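Uncharacterized peroxidase-related protein (Silicibacter sp., PDB 2PFX) is of unknown function but, as a peroxidase-related member of the carboxymuconolactone decarboxylase (AhpD-like) family, probably takes part in peroxide or thiol redox chemistry. Local coordinates at residues V78-I83 against K132-S137; L71-I76 against A162-F167; M112-A117 against R122-L127; E146-H151 against R156-I161. All blocks are in the same frame, centred on the assembly; numbering follows the deposited sequence.

Contact 1. Residues V78-I83 against K132-S137; sequences VVVSSI and KMTRAS
With chi1 at -65° in both Ile83 and Thr134, the CG2 methyl of each residue stands anti to its own backbone N, and the two methyls meet tip to tip, Ile83 CG2 to Thr134 CG2 at 3.7 Å. The longer arm of Ile83, extended at chi2 (158°), brings Ile83 CD1 to 4.1 Å from Thr134 CB. The same two ends of Ile83 also touch the aliphatic part of Arg135, whose chain crosses it at about a right angle, with Ile83 CG2 4.1 Å from Arg135 CG. An alanine in place of Ile83 removes CG1, CG2 and CD1, which would probably leave a gap against Thr134 CG2 and let the Arg135 methylenes shift. Val80 lies beside Thr134 OG1, its CG2 3.6 Å from that oxygen; the hydroxyl is satisfied within its own chain by Ala130 O and Asn169 ND2, and no hydrogen bond joins the two segments. Arg135 sends its charge outward to Glu139 of a neighbouring subunit, the fourth. This is plain apolar packing of two nearly parallel helices in the all-helical AhpD-like fold, local axes 9.9 Å apart at closest approach and crossing at -27°. Helix 155-178 flanks Val80 through Asn169 and Asn172, helix 87-101 packs on Val78 and Ser81, and Arg173 of the second subunit bonds to Met133 O and Thr134 O.

Contact 2. Residues L71-I76 against A162-F167; sequences LEREMI and ANVTGF
Ile76 CG2 is the methyl on which this contact turns: it lies 3.6 Å from Val164 CG1 and 3.5 Å from Thr165 OG1, and the Ile76 side chain crosses both of theirs at about a right angle. Thr165 meets Ile76 through OG1 alone, and that hydroxyl bonds to Ile161 O one turn earlier in its own helix. Val164, with CG1 anti to its backbone N (chi1 171°), directs that methyl at Ile76 and also at the backbone of helix 70-84, where Arg73 O is 3.8 Å from Val164 CG1. Its second methyl, CG2, rests 4.2 Å from Arg73 CG. The segments belong to helices 70-84 and 155-178 of the AhpD-like bundle, whose local axes cross at -41° with 9.6 Å between them, and all four touching residues are buried. Arg73 runs past Val164 and bends away at chi3, with its guanidinium fastened by the backbone oxygens of Leu61, Gly64 and Ser69. On the side of helix 70-84 turned from Val164, Glu74 OE1 bonds to His93 ND1, a pairing that recalls the glutamate and histidine near the CXXC motif of AhpD. Asn163 OD1 reaches across the subunit boundary to Tyr44 OH of the second subunit.

Contact 3. Residues M112-A117 against R122-L127; sequences MNYRVA and RQRVML
A single water is gripped from both segments: it donates to Tyr114 O and to Ala117 O, each 2.7 Å from the water oxygen, and accepts from Arg124 NH1 at 2.8 Å. The water thereby ties carbonyls within and just after the 3-10 segment 114-116 to Arg124 of helix 121-136. Arg124 NH1 also makes a weak direct bond to Arg115 O at 3.1 Å, bent to 125° at the hydrogen, while Arg115 CA lies over one face of the Arg124 guanidinium. The Tyr114 ring stands steeply against that guanidinium, their planes 70° apart, and Tyr114 CE2 comes 3.7 Å from Arg124 NE. The same ring carbon, Tyr114 CE2, is 3.7 Å from Leu127 CB, the apolar half of the contact. Chi1 of 79° sets the Tyr114 ring between its own backbone N and carbonyl carbon, and Arg115 CG lies over one ring face, toward its rim. Asn113, first out of helix 104-112, closes an Asx turn in which Asn113 OD1 accepts from Arg115 N at 3.3 Å, the N-H arriving from above the carbonyl plane. Asp128 OD1 holds both Tyr114 OH and Arg124 NE, one carboxylate positioning ring and guanidinium together, and Arg124 NH2 forms a salt bridge with Glu141 of the fourth subunit, which is likely to offset the positive charge here. The turn lies in the connection between helices 104-112 and 121-136, with Val79 of helix 70-84 packed against both Tyr114 and Leu127.

Contact 4. Residues E146-H151 against R156-I161; sequences EVLRSH and RDIWDI. With ACT (acetate ion), chain C.
Arg149, whose CG rests 4.0 Å from Ile158 CD1, has Glu146 N over one face of its guanidinium and the Glu146 carboxylate at its edge, a salt bridge one turn back along the helix; because Arg149 is modelled in two conformers, the details of this bridge are doubtful. The Arg156 guanidinium likewise offers an edge to Asp160, Arg156 NE to Asp160 OD1 at 3.0 Å. These are two consecutive helices of the AhpD-like fold, 142-150 and 155-178, turned sharply at a short connection so that their local axes lie at 119°. The His151 ring, just past the first helix, meets an acetate, probably from the crystallisation liquor, in its own plane: His151 ND1 donates to the acetate O at 2.9 Å and 161°. Between the helices the packing is apolar, Leu148 and Ile158 both turned inward. Were Ile158 an alanine, Leu148 CD1 would probably lose its closest packing partner across the contact and Arg149 CG the methyl it rests on. Phe129 and Phe153 also pack on Leu148. Leu148 CD1 is almost equally far from both arms of Ile158, 3.9 Å from Ile158 CG1 and 4.0 Å from Ile158 CG2.

Overall arrangement
Three helices carry most of the four contacts: helix 70-84 serves contacts 1 and 2, helix 121-136 contacts 1 and 3, and helix 155-178 contacts 2 and 4. Contact 2 closes the longest loop, within which contact 1 is nested and, inside that, contact 3; contact 4 follows them in series, also within contact 2. Centres of contacts 1 and 2 lie about 10 Å apart, those of contacts 1 and 4 about 16 Å. Thr165 packs on Val80 and Thr134, Glu72 bridges to Arg122, and Val125 touches Leu148, so neighbouring contacts form a continuous run of helix packing. Contacts 1, 2 and 4 also meet the second subunit, linking this packing to the six-chain assembly.

Contact 1. Residues V78-I83 against K132-S137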
loop_
_atom_site.group_PDB
_atom_site.type_symbol
_atom_site.label_atom_id
_atom_site.label_comp_id
_atom_site.label_asym_id
_atom_site.label_seq_id
_atom_site.Cartn_x
_atom_site.Cartn_y
_atom_site.Cartn_z
ATOM N N VAL A 78 8.138 19.193 8.413
ATOM C CA VAL A 78 6.943 19.349 7.576
ATOM C C VAL A 78 6.786 18.247 6.560
ATOM O O VAL A 78 5.689 17.787 6.265
ATOM C CB VAL A 78 6.966 20.709 6.851
ATOM C CG1 VAL A 78 5.777 20.837 5.900
ATOM C CG2 VAL A 78 6.949 21.817 7.877
ATOM N N VAL A 79 7.889 17.799 5.969
ATOM C CA VAL A 79 7.782 16.699 5.005
ATOM C C VAL A 79 7.323 15.436 5.712
ATOM O O VAL A 79 6.413 14.718 5.255
ATOM C CB VAL A 79 9.124 16.524 4.284
ATOM C CG1 VAL A 79 9.198 15.194 3.557
ATOM C CG2 VAL A 79 9.335 17.700 3.339
ATOM N N VAL A 80 7.896 15.107 6.855
ATOM C CA VAL A 80 7.408 13.973 7.658
ATOM C C VAL A 80 5.925 14.151 7.946
ATOM O O VAL A 80 5.137 13.237 7.700
ATOM C CB VAL A 80 8.212 13.797 8.958
ATOM C CG1 VAL A 80 7.665 12.639 9.786
ATOM C CG2 VAL A 80 9.684 13.552 8.637
ATOM N N SER A 81 5.519 15.314 8.453
ATOM C CA SER A 81 4.130 15.562 8.798
ATOM C C SER A 81 3.165 15.457 7.640
ATOM O O SER A 81 2.010 15.101 7.777
ATOM C CB SER A 81 3.990 16.991 9.337
ATOM O OG SER A 81 4.880 17.195 10.404
ATOM N N SER A 82 3.656 15.854 6.457
ATOM C CA SER A 82 2.813 15.780 5.275
ATOM C C SER A 82 2.526 14.323 4.941
ATOM O O SER A 82 1.405 13.929 4.614
ATOM C CB SER A 82 3.500 16.492 4.101
ATOM O OG SER A 82 2.705 16.435 2.932
ATOM N N ILE A 83 3.562 13.484 5.013
ATOM C CA ILE A 83 3.387 12.095 4.692
ATOM C C ILE A 83 2.464 11.410 5.705
ATOM O O ILE A 83 1.650 10.576 5.304
ATOM C CB ILE A 83 4.727 11.340 4.627
ATOM C CG1 ILE A 83 5.622 11.834 3.486
ATOM C CG2 ILE A 83 4.498 9.841 4.549
ATOM C CD1 ILE A 83 7.085 11.537 3.691
ATOM N N LYS A 132 11.846 8.537 2.835
ATOM C CA LYS A 132 12.049 7.100 2.816
ATOM C C LYS A 132 12.076 6.489 4.212
ATOM O O LYS A 132 11.618 5.359 4.471
ATOM C CB LYS A 132 13.338 6.780 2.055
ATOM C CG LYS A 132 13.518 5.256 1.937
ATOM C CD LYS A 132 14.747 4.893 1.115
ATOM C CE LYS A 132 14.790 3.378 0.926
ATOM N NZ LYS A 132 15.660 3.058 -0.234
HETATM N N MSE A 133 12.638 7.190 5.182
HETATM C CA MSE A 133 12.595 6.767 6.567
HETATM C C MSE A 133 11.161 6.724 7.087
HETATM O O MSE A 133 10.770 5.875 7.873
HETATM C CB MSE A 133 13.355 7.761 7.434
HETATM C CG MSE A 133 14.860 7.583 7.471
HETATM SE SE MSE A 133 15.737 8.799 8.616
HETATM C CE MSE A 133 14.978 8.157 10.246
ATOM N N THR A 134 10.376 7.679 6.603
ATOM C CA THR A 134 9.005 7.809 7.084
ATOM C C THR A 134 8.147 6.690 6.527
ATOM O O THR A 134 7.362 6.054 7.252
ATOM C CB THR A 134 8.474 9.210 6.755
ATOM O OG1 THR A 134 9.238 10.169 7.507
ATOM C CG2 THR A 134 7.019 9.365 7.201
ATOM N N ARG A 135 8.318 6.383 5.242
ATOM C CA ARG A 135 7.552 5.296 4.627
ATOM C C ARG A 135 8.121 3.900 4.786
ATOM O O ARG A 135 7.382 2.894 4.810
ATOM C CB ARG A 135 7.434 5.612 3.128
ATOM C CG ARG A 135 6.408 6.690 2.857
ATOM C CD ARG A 135 6.924 7.799 1.974
ATOM N NE ARG A 135 6.538 7.617 0.585
ATOM C CZ ARG A 135 6.779 8.463 -0.402
ATOM N NH1 ARG A 135 7.424 9.614 -0.209
ATOM N NH2 ARG A 135 6.334 8.101 -1.606
ATOM N N ALA A 136 9.436 3.757 4.867
ATOM C CA ALA A 136 10.032 2.424 4.753
ATOM C C ALA A 136 11.439 2.401 5.301
ATOM O O ALA A 136 12.380 2.086 4.575
ATOM C CB ALA A 136 10.048 2.004 3.293
ATOM N N SER A 137 11.533 2.728 6.589
ATOM C CA SER A 137 12.863 2.773 7.182
ATOM C C SER A 137 13.628 1.465 7.069
ATOM O O SER A 137 14.861 1.471 6.989
ATOM C CB SER A 137 12.756 3.224 8.650
ATOM O OG SER A 137 11.965 2.373 9.447
#

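Contact 2. Residues L71-I76 against A162-F167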
loop_
_atom_site.group_PDB
_atom_site.type_symbol
_atom_site.label_atom_id
_atom_site.label_comp_id
_atom_site.label_asym_id
_atom_site.label_seq_id
_atom_site.Cartn_x
_atom_site.Cartn_y
_atom_site.Cartn_z
ATOM N N LEU A 71 16.080 25.996 9.876
ATOM C CA LEU A 71 15.112 25.900 8.779
ATOM C C LEU A 71 15.116 24.499 8.205
ATOM O O LEU A 71 14.065 23.896 8.006
ATOM C CB LEU A 71 15.432 26.935 7.703
ATOM C CG LEU A 71 14.686 26.837 6.364
ATOM C CD1 LEU A 71 13.179 26.847 6.568
ATOM C CD2 LEU A 71 15.151 27.963 5.448
ATOM N N GLU A 72 16.335 23.980 7.981
ATOM C CA GLU A 72 16.433 22.651 7.390
ATOM C C GLU A 72 15.699 21.613 8.232
ATOM O O GLU A 72 15.025 20.730 7.698
ATOM C CB GLU A 72 17.911 22.316 7.186
ATOM C CG GLU A 72 18.427 22.771 5.835
ATOM C CD GLU A 72 19.929 22.803 5.668
ATOM O OE1 GLU A 72 20.683 22.641 6.645
ATOM O OE2 GLU A 72 20.381 22.996 4.511
ATOM N N ARG A 73 15.839 21.744 9.550
ATOM C CA ARG A 73 15.193 20.776 10.460
ATOM C C ARG A 73 13.691 20.977 10.446
ATOM O O ARG A 73 12.949 20.001 10.511
ATOM C CB ARG A 73 15.838 20.910 11.833
ATOM C CG ARG A 73 17.278 20.417 11.827
ATOM C CD ARG A 73 17.933 20.622 13.173
ATOM N NE ARG A 73 18.664 21.872 13.199
ATOM C CZ ARG A 73 19.307 22.400 14.233
ATOM N NH1 ARG A 73 19.329 21.803 15.411
ATOM N NH2 ARG A 73 19.946 23.556 14.084
ATOM N N GLU A 74 13.273 22.228 10.330
ATOM C CA GLU A 74 11.833 22.494 10.200
ATOM C C GLU A 74 11.296 21.950 8.880
ATOM O O GLU A 74 10.151 21.500 8.827
ATOM C CB GLU A 74 11.536 23.981 10.293
ATOM C CG GLU A 74 11.570 24.570 11.681
ATOM C CD GLU A 74 10.561 23.982 12.653
ATOM O OE1 GLU A 74 9.708 23.175 12.234
ATOM O OE2 GLU A 74 10.650 24.357 13.849
HETATM N N MSE A 75 12.104 21.995 7.827
HETATM C CA MSE A 75 11.684 21.446 6.539
HETATM C C MSE A 75 11.466 19.945 6.634
HETATM O O MSE A 75 10.538 19.364 6.083
HETATM C CB MSE A 75 12.742 21.819 5.481
HETATM C CG MSE A 75 12.724 23.304 5.148
HETATM SE SE MSE A 75 14.269 23.730 4.039
HETATM C CE MSE A 75 13.319 23.201 2.468
ATOM N N ILE A 76 12.338 19.271 7.367
ATOM C CA ILE A 76 12.225 17.845 7.559
ATOM C C ILE A 76 10.917 17.574 8.286
ATOM O O ILE A 76 10.138 16.702 7.929
ATOM C CB ILE A 76 13.404 17.276 8.361
ATOM C CG1 ILE A 76 14.715 17.182 7.581
ATOM C CG2 ILE A 76 13.085 15.902 8.927
ATOM C CD1 ILE A 76 15.936 16.918 8.462
ATOM N N ALA A 162 18.312 11.663 10.749
ATOM C CA ALA A 162 17.578 10.506 11.239
ATOM C C ALA A 162 16.835 10.839 12.529
ATOM O O ALA A 162 15.689 10.417 12.706
ATOM C CB ALA A 162 18.516 9.333 11.451
ATOM N N ASN A 163 17.453 11.582 13.433
ATOM C CA ASN A 163 16.758 11.803 14.713
ATOM C C ASN A 163 15.625 12.798 14.562
ATOM O O ASN A 163 14.554 12.603 15.150
ATOM C CB ASN A 163 17.762 12.221 15.786
ATOM C CG ASN A 163 18.356 10.990 16.445
ATOM O OD1 ASN A 163 17.910 10.586 17.519
ATOM N ND2 ASN A 163 19.347 10.397 15.792
ATOM N N VAL A 164 15.839 13.856 13.780
ATOM C CA VAL A 164 14.761 14.805 13.552
ATOM C C VAL A 164 13.597 14.077 12.880
ATOM O O VAL A 164 12.464 14.201 13.310
ATOM C CB VAL A 164 15.226 16.002 12.724
ATOM C CG1 VAL A 164 14.056 16.874 12.300
ATOM C CG2 VAL A 164 16.241 16.777 13.548
ATOM N N THR A 165 13.901 13.314 11.840
ATOM C CA THR A 165 12.899 12.548 11.127
ATOM C C THR A 165 12.146 11.605 12.068
ATOM O O THR A 165 10.914 11.591 12.134
ATOM C CB THR A 165 13.552 11.697 10.012
ATOM O OG1 THR A 165 14.173 12.547 9.024
ATOM C CG2 THR A 165 12.519 10.872 9.268
ATOM N N GLY A 166 12.873 10.797 12.839
ATOM C CA GLY A 166 12.244 9.881 13.787
ATOM C C GLY A 166 11.390 10.612 14.805
ATOM O O GLY A 166 10.284 10.152 15.116
ATOM N N PHE A 167 11.889 11.734 15.305
ATOM C CA PHE A 167 11.130 12.514 16.288
ATOM C C PHE A 167 9.772 12.916 15.741
ATOM O O PHE A 167 8.802 12.757 16.478
ATOM C CB PHE A 167 11.938 13.728 16.737
ATOM C CG PHE A 167 11.340 14.573 17.839
ATOM C CD1 PHE A 167 11.195 14.124 19.138
ATOM C CD2 PHE A 167 10.918 15.853 17.514
ATOM C CE1 PHE A 167 10.633 14.950 20.095
ATOM C CE2 PHE A 167 10.387 16.703 18.451
ATOM C CZ PHE A 167 10.270 16.235 19.744
#

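Contact 3. Residues M112-A117 against R122-L127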
loop_
_atom_site.group_PDB
_atom_site.type_symbol
_atom_site.label_atom_id
_atom_site.label_comp_id
_atom_site.label_asym_id
_atom_site.label_seq_id
_atom_site.Cartn_x
_atom_site.Cartn_y
_atom_site.Cartn_z
HETATM N N MSE A 112 2.260 20.345 1.103
HETATM C CA MSE A 112 1.477 19.702 0.069
HETATM C C MSE A 112 2.188 18.658 -0.759
HETATM O O MSE A 112 1.724 17.526 -0.929
HETATM C CB MSE A 112 0.938 20.788 -0.884
HETATM C CG MSE A 112 0.015 21.781 -0.152
HETATM SE SE MSE A 112 -0.363 23.283 -1.256
HETATM C CE MSE A 112 -1.716 24.071 -0.144
ATOM N N ASN A 113 3.316 18.976 -1.346
ATOM C CA ASN A 113 4.073 17.949 -2.080
ATOM C C ASN A 113 5.501 18.456 -2.246
ATOM O O ASN A 113 5.696 19.275 -3.143
ATOM C CB ASN A 113 3.472 17.661 -3.439
ATOM C CG ASN A 113 4.303 16.669 -4.245
ATOM O OD1 ASN A 113 5.240 16.064 -3.741
ATOM N ND2 ASN A 113 3.979 16.467 -5.516
ATOM N N TYR A 114 6.422 18.038 -1.392
ATOM C CA TYR A 114 7.725 18.686 -1.342
ATOM C C TYR A 114 8.495 18.578 -2.651
ATOM O O TYR A 114 9.423 19.347 -2.934
ATOM C CB TYR A 114 8.543 18.091 -0.185
ATOM C CG TYR A 114 9.182 16.761 -0.477
ATOM C CD1 TYR A 114 8.453 15.587 -0.357
ATOM C CD2 TYR A 114 10.513 16.677 -0.876
ATOM C CE1 TYR A 114 9.032 14.362 -0.627
ATOM C CE2 TYR A 114 11.097 15.453 -1.144
ATOM C CZ TYR A 114 10.351 14.303 -1.018
ATOM O OH TYR A 114 10.907 13.068 -1.272
ATOM N N ARG A 115 8.117 17.594 -3.452
ATOM C CA ARG A 115 8.846 17.322 -4.668
ATOM C C ARG A 115 8.760 18.439 -5.680
ATOM O O ARG A 115 9.545 18.438 -6.628
ATOM C CB ARG A 115 8.279 16.047 -5.292
ATOM C CG ARG A 115 8.478 14.828 -4.399
ATOM C CD ARG A 115 8.158 13.538 -5.157
ATOM N NE ARG A 115 7.148 12.802 -4.420
ATOM C CZ ARG A 115 7.313 11.864 -3.513
ATOM N NH1 ARG A 115 8.526 11.458 -3.154
ATOM N NH2 ARG A 115 6.194 11.358 -3.001
ATOM N N VAL A 116 7.794 19.337 -5.492
ATOM C CA VAL A 116 7.635 20.413 -6.456
ATOM C C VAL A 116 8.579 21.559 -6.124
ATOM O O VAL A 116 8.722 22.474 -6.917
ATOM C CB VAL A 116 6.214 21.024 -6.480
ATOM C CG1 VAL A 116 5.200 19.972 -6.856
ATOM C CG2 VAL A 116 5.909 21.632 -5.120
ATOM N N ALA A 117 9.187 21.538 -4.948
ATOM C CA ALA A 117 9.956 22.707 -4.541
ATOM C C ALA A 117 11.290 22.769 -5.294
ATOM O O ALA A 117 11.963 21.745 -5.413
ATOM C CB ALA A 117 10.184 22.691 -3.042
ATOM N N ARG A 122 21.265 19.236 -2.177
ATOM C CA ARG A 122 21.524 18.947 -0.769
ATOM C C ARG A 122 20.211 18.879 0.022
ATOM O O ARG A 122 19.982 17.902 0.739
ATOM C CB ARG A 122 22.443 19.999 -0.168
ATOM C CG ARG A 122 22.586 19.993 1.348
ATOM C CD ARG A 122 22.954 21.373 1.877
ATOM N NE ARG A 122 22.758 21.557 3.313
ATOM C CZ ARG A 122 23.599 21.126 4.252
ATOM N NH1 ARG A 122 24.702 20.473 3.902
ATOM N NH2 ARG A 122 23.345 21.336 5.546
ATOM N N GLN A 123 19.376 19.899 -0.139
ATOM C CA GLN A 123 18.144 19.898 0.645
ATOM C C GLN A 123 17.201 18.850 0.100
ATOM O O GLN A 123 16.486 18.221 0.865
ATOM C CB GLN A 123 17.505 21.296 0.634
ATOM C CG GLN A 123 18.337 22.256 1.455
ATOM C CD GLN A 123 17.740 23.627 1.659
ATOM O OE1 GLN A 123 16.913 24.085 0.878
ATOM N NE2 GLN A 123 18.225 24.250 2.737
ATOM N N ARG A 124 17.216 18.677 -1.228
ATOM C CA ARG A 124 16.266 17.687 -1.749
ATOM C C ARG A 124 16.626 16.298 -1.288
ATOM O O ARG A 124 15.738 15.514 -0.926
ATOM C CB ARG A 124 16.245 17.769 -3.279
ATOM C CG ARG A 124 15.363 16.711 -3.895
ATOM C CD ARG A 124 13.917 16.682 -3.336
ATOM N NE ARG A 124 13.252 15.599 -4.113
ATOM C CZ ARG A 124 12.466 15.781 -5.162
ATOM N NH1 ARG A 124 12.135 16.961 -5.668
ATOM N NH2 ARG A 124 11.978 14.690 -5.748
ATOM N N VAL A 125 17.901 15.887 -1.279
ATOM C CA VAL A 125 18.179 14.506 -0.864
ATOM C C VAL A 125 17.964 14.329 0.635
ATOM O O VAL A 125 17.592 13.251 1.100
ATOM C CB VAL A 125 19.579 14.048 -1.286
ATOM C CG1 VAL A 125 19.673 14.187 -2.818
ATOM C CG2 VAL A 125 20.710 14.808 -0.615
HETATM N N MSE A 126 18.172 15.388 1.399
HETATM C CA MSE A 126 17.844 15.396 2.816
HETATM C C MSE A 126 16.375 15.033 3.027
HETATM O O MSE A 126 16.021 14.153 3.821
HETATM C CB MSE A 126 18.185 16.759 3.382
HETATM C CG MSE A 126 17.894 16.907 4.870
HETATM SE SE MSE A 126 18.092 18.724 5.440
HETATM C CE MSE A 126 16.526 19.372 4.567
ATOM N N LEU A 127 15.505 15.698 2.286
ATOM C CA LEU A 127 14.077 15.395 2.373
ATOM C C LEU A 127 13.677 14.044 1.799
ATOM O O LEU A 127 12.769 13.390 2.316
ATOM C CB LEU A 127 13.255 16.516 1.725
ATOM C CG LEU A 127 13.438 17.896 2.356
ATOM C CD1 LEU A 127 12.635 18.949 1.619
ATOM C CD2 LEU A 127 13.065 17.902 3.842
HETATM O O HOH W 1 11.883 19.317 -4.133
#

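Contact 4. Residues E146-H151 against R156-I161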
loop_
_atom_site.group_PDB
_atom_site.type_symbol
_atom_site.label_atom_id
_atom_site.label_comp_id
_atom_site.label_asym_id
_atom_site.label_seq_id
_atom_site.Cartn_x
_atom_site.Cartn_y
_atom_site.Cartn_z
ATOM N N GLU A 146 25.039 7.013 1.445
ATOM C CA GLU A 146 26.111 7.588 0.622
ATOM C C GLU A 146 25.580 8.712 -0.243
ATOM O O GLU A 146 26.310 9.661 -0.587
ATOM C CB GLU A 146 26.767 6.506 -0.237
ATOM C CG GLU A 146 28.058 6.989 -0.919
ATOM C CD GLU A 146 29.117 7.450 0.055
ATOM O OE1 GLU A 146 29.335 6.804 1.116
ATOM O OE2 GLU A 146 29.751 8.493 -0.242
ATOM N N VAL A 147 24.303 8.625 -0.603
ATOM C CA VAL A 147 23.721 9.736 -1.372
ATOM C C VAL A 147 23.830 11.023 -0.570
ATOM O O VAL A 147 24.178 12.097 -1.056
ATOM C CB VAL A 147 22.263 9.493 -1.774
ATOM C CG1 VAL A 147 21.623 10.761 -2.300
ATOM C CG2 VAL A 147 22.209 8.378 -2.821
ATOM N N LEU A 148 23.526 10.938 0.719
ATOM C CA LEU A 148 23.652 12.105 1.586
ATOM C C LEU A 148 25.083 12.620 1.653
ATOM O O LEU A 148 25.332 13.827 1.608
ATOM C CB LEU A 148 23.160 11.777 3.002
ATOM C CG LEU A 148 21.696 11.335 3.056
ATOM C CD1 LEU A 148 21.359 10.930 4.488
ATOM C CD2 LEU A 148 20.773 12.418 2.539
ATOM N N ARG A 149 26.039 11.687 1.794
ATOM C CA ARG A 149 27.435 12.120 1.806
ATOM C C ARG A 149 27.864 12.747 0.476
ATOM O O ARG A 149 28.697 13.658 0.481
ATOM C CB ARG A 149 28.373 10.960 2.107
ATOM C CG ARG A 149 28.112 10.335 3.476
ATOM C CD ARG A 149 29.195 9.377 3.939
ATOM N NE ARG A 149 29.003 8.030 3.437
ATOM C CZ ARG A 149 28.489 6.966 4.003
ATOM N NH1 ARG A 149 28.040 6.983 5.242
ATOM N NH2 ARG A 149 28.449 5.872 3.258
ATOM N N SER A 150 27.281 12.271 -0.615
ATOM C CA SER A 150 27.559 12.790 -1.940
ATOM C C SER A 150 27.092 14.214 -2.155
ATOM O O SER A 150 27.405 14.944 -3.100
ATOM C CB SER A 150 26.865 11.847 -2.944
ATOM O OG SER A 150 27.690 11.863 -4.092
ATOM N N HIS A 151 26.276 14.699 -1.217
ATOM C CA HIS A 151 25.845 16.081 -1.271
ATOM C C HIS A 151 26.244 16.889 -0.035
ATOM O O HIS A 151 25.647 17.935 0.194
ATOM C CB HIS A 151 24.333 16.166 -1.472
ATOM C CG HIS A 151 23.953 15.603 -2.802
ATOM N ND1 HIS A 151 24.049 16.357 -3.956
ATOM C CD2 HIS A 151 23.490 14.396 -3.154
ATOM C CE1 HIS A 151 23.650 15.600 -4.963
ATOM N NE2 HIS A 151 23.295 14.397 -4.512
ATOM N N ARG A 156 27.717 12.723 11.226
ATOM C CA ARG A 156 26.989 13.382 12.307
ATOM C C ARG A 156 25.726 14.002 11.738
ATOM O O ARG A 156 24.674 13.993 12.350
ATOM C CB ARG A 156 27.901 14.404 12.971
ATOM C CG ARG A 156 27.232 15.345 13.931
ATOM C CD ARG A 156 26.492 14.748 15.137
ATOM N NE ARG A 156 25.460 15.774 15.422
ATOM C CZ ARG A 156 25.626 16.876 16.138
ATOM N NH1 ARG A 156 26.763 17.167 16.746
ATOM N NH2 ARG A 156 24.624 17.730 16.294
ATOM N N ASP A 157 25.814 14.562 10.539
ATOM C CA ASP A 157 24.662 15.181 9.917
ATOM C C ASP A 157 23.567 14.140 9.647
ATOM O O ASP A 157 22.385 14.410 9.842
ATOM C CB ASP A 157 25.054 15.823 8.590
ATOM C CG ASP A 157 25.993 16.990 8.735
ATOM O OD1 ASP A 157 26.140 17.506 9.861
ATOM O OD2 ASP A 157 26.582 17.382 7.706
ATOM N N ILE A 158 23.971 12.984 9.148
ATOM C CA ILE A 158 23.025 11.901 8.859
ATOM C C ILE A 158 22.321 11.482 10.140
ATOM O O ILE A 158 21.104 11.283 10.197
ATOM C CB ILE A 158 23.754 10.721 8.190
ATOM C CG1 ILE A 158 24.471 11.130 6.906
ATOM C CG2 ILE A 158 22.777 9.588 7.935
ATOM C CD1 ILE A 158 25.094 9.985 6.130
ATOM N N TRP A 159 23.083 11.368 11.225
ATOM C CA TRP A 159 22.498 11.064 12.529
ATOM C C TRP A 159 21.429 12.084 12.929
ATOM O O TRP A 159 20.337 11.773 13.418
ATOM C CB TRP A 159 23.574 11.042 13.610
ATOM C CG TRP A 159 23.031 10.799 14.983
ATOM C CD1 TRP A 159 22.748 11.707 15.953
ATOM C CD2 TRP A 159 22.690 9.507 15.535
ATOM N NE1 TRP A 159 22.260 11.078 17.080
ATOM C CE2 TRP A 159 22.220 9.724 16.836
ATOM C CE3 TRP A 159 22.750 8.206 15.041
ATOM C CZ2 TRP A 159 21.804 8.680 17.657
ATOM C CZ3 TRP A 159 22.344 7.154 15.844
ATOM C CH2 TRP A 159 21.878 7.413 17.144
ATOM N N ASP A 160 21.756 13.364 12.734
ATOM C CA ASP A 160 20.788 14.420 12.989
ATOM C C ASP A 160 19.575 14.322 12.086
ATOM O O ASP A 160 18.450 14.542 12.530
ATOM C CB ASP A 160 21.467 15.775 12.809
ATOM C CG ASP A 160 22.460 16.139 13.893
ATOM O OD1 ASP A 160 22.578 15.315 14.833
ATOM O OD2 ASP A 160 23.118 17.214 13.806
ATOM N N ILE A 161 19.761 14.013 10.799
ATOM C CA ILE A 161 18.583 13.911 9.935
ATOM C C ILE A 161 17.678 12.784 10.393
ATOM O O ILE A 161 16.441 12.863 10.461
ATOM C CB ILE A 161 19.008 13.729 8.464
ATOM C CG1 ILE A 161 19.676 14.967 7.846
ATOM C CG2 ILE A 161 17.814 13.333 7.614
ATOM C CD1 ILE A 161 20.538 14.614 6.651
HETATM C C ACT C . 26.379 19.180 -3.112
HETATM O O ACT C . 25.260 19.019 -3.585
HETATM O OXT ACT C . 27.254 18.347 -3.261
HETATM C CH3 ACT C . 26.673 20.406 -2.325
#